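Local coordinates for phenylacetic acid degradation protein paaI (Escherichia coli, PDB 2FS2), which hydrolyses ring-hydroxylated phenylacetyl-CoA esters as a homotetrameric hot dog-fold thioesterase of the phenylacetate degradation pathway, at residues N9-A12 with M13-D17. Residues are numbered along the deposited sequence; the frame is centred on the assembly and turned at random.
Sequences NAHA and MYEND
Selenomethionine Met13 doubles back over Asn9, one helical turn earlier. Its CG stands beside its own backbone N, and the chain runs extended to SE before bending at chi3 (-109°), which carries the terminal methyl back along the helix. There CE lies 3.4 Å from Asn9 O and 3.8 Å from Asn9 CB, so the methyl covers both the carbonyl and the root of the asparagine side chain. Asn9 O also accepts the helical bond from Met13 N (3.0 Å). The asparagine amide takes no part in this packing: its ND2 donates to Ser71 O.

Tyr14 leaves the helix on another side. Its CB rests 3.2 Å from Ala10 O while the ring leads away and OH bonds to Ile25 O. The carbonyl of Ala10 receives Tyr14 N at 2.9 Å. These residues belong to the last turns of helix 2-15, which precedes the hot dog fold's long central helix and curved antiparallel sheet in the chain; Ala10, Met13 and Tyr14 all touch Tyr67 of helix 54-70, whose hydroxyl bonds to OD2 of the N-cap residue Asp17, and Ala10 and Tyr14 also reach strand 26-31.

On the exposed flank, the Glu15 chain bends at chi2 (7°) and curls back, bringing OE2 to 2.9 Å from His11 O. Both are acceptors, so this approach is not a hydrogen bond, and it is probably unfavourable if the carboxylate is ionised; the carbonyl is instead engaged by Glu15 N. The nearly eclipsed chi2 likewise suggests a side chain that is strained or loosely defined, which makes the close approach doubtful in detail. OE2 lies obliquely to the imidazole and 5.5 Å from His11 NE2, too far for a direct bond, though a charged ring could still feel the carboxylate weakly.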
# COMPACT_ATOMS: atom_id res chain seq x y z
N ASN B 9 11.71 -24.15 -13.49
CA ASN B 9 11.93 -23.39 -12.26
C ASN B 9 10.93 -23.68 -11.19
O ASN B 9 11.31 -23.89 -10.03
CB ASN B 9 11.98 -21.88 -12.59
CG ASN B 9 13.17 -21.56 -13.49
OD1 ASN B 9 14.24 -22.03 -13.22
ND2 ASN B 9 12.96 -20.87 -14.59
N ALA B 10 9.64 -23.70 -11.58
CA ALA B 10 8.63 -23.98 -10.61
C ALA B 10 8.71 -25.37 -10.05
O ALA B 10 8.45 -25.49 -8.82
CB ALA B 10 7.19 -23.71 -11.13
N HIS B 11 9.01 -26.40 -10.89
CA HIS B 11 9.19 -27.75 -10.32
C HIS B 11 10.36 -27.82 -9.32
O HIS B 11 10.25 -28.46 -8.30
CB HIS B 11 9.39 -28.84 -11.40
CG HIS B 11 8.12 -29.18 -12.13
ND1 HIS B 11 8.09 -29.42 -13.48
CD2 HIS B 11 6.83 -29.19 -11.71
CE1 HIS B 11 6.84 -29.62 -13.86
NE2 HIS B 11 6.06 -29.48 -12.81
N ALA B 12 11.47 -27.15 -9.62
CA ALA B 12 12.63 -27.09 -8.70
C ALA B 12 12.25 -26.47 -7.39
O ALA B 12 12.57 -27.03 -6.34
CB ALA B 12 13.78 -26.30 -9.34
N MSE B 13 11.55 -25.33 -7.42
CA MSE B 13 11.14 -24.71 -6.17
C MSE B 13 10.13 -25.46 -5.38
O MSE B 13 10.11 -25.38 -4.17
CB MSE B 13 10.52 -23.35 -6.42
CG MSE B 13 11.58 -22.32 -6.57
SE MSE B 13 10.66 -20.69 -7.22
CE MSE B 13 11.37 -20.64 -9.07
N TYR B 14 9.18 -26.08 -6.07
CA TYR B 14 8.05 -26.66 -5.38
C TYR B 14 8.57 -27.90 -4.68
O TYR B 14 8.12 -28.26 -3.60
CB TYR B 14 7.01 -27.07 -6.39
CG TYR B 14 5.77 -27.66 -5.82
CD1 TYR B 14 4.82 -26.87 -5.22
CD2 TYR B 14 5.53 -29.04 -5.91
CE1 TYR B 14 3.67 -27.39 -4.71
CE2 TYR B 14 4.34 -29.60 -5.40
CZ TYR B 14 3.42 -28.76 -4.81
OH TYR B 14 2.21 -29.25 -4.32
N GLU B 15 9.53 -28.54 -5.32
CA GLU B 15 10.05 -29.82 -4.80
C GLU B 15 10.59 -29.66 -3.40
O GLU B 15 10.50 -30.58 -2.64
CB GLU B 15 11.09 -30.46 -5.74
CG GLU B 15 10.54 -31.36 -6.90
CD GLU B 15 8.99 -31.38 -7.08
OE1 GLU B 15 8.27 -32.07 -6.28
OE2 GLU B 15 8.46 -30.73 -8.05
N ASN B 16 11.09 -28.48 -3.03
CA ASN B 16 11.38 -28.25 -1.64
C ASN B 16 10.60 -27.09 -0.99
O ASN B 16 11.12 -26.36 -0.15
CB ASN B 16 12.88 -28.09 -1.42
CG ASN B 16 13.49 -27.03 -2.31
OD1 ASN B 16 14.18 -27.35 -3.29
ND2 ASN B 16 13.25 -25.75 -1.98
N ASP B 17 9.34 -26.92 -1.36
CA ASP B 17 8.50 -25.90 -0.70
C ASP B 17 7.59 -26.55 0.32
O ASP B 17 6.47 -26.91 -0.04
CB ASP B 17 7.59 -25.29 -1.76
CG ASP B 17 7.02 -23.95 -1.37
OD1 ASP B 17 6.71 -23.70 -0.16
OD2 ASP B 17 6.77 -23.10 -2.26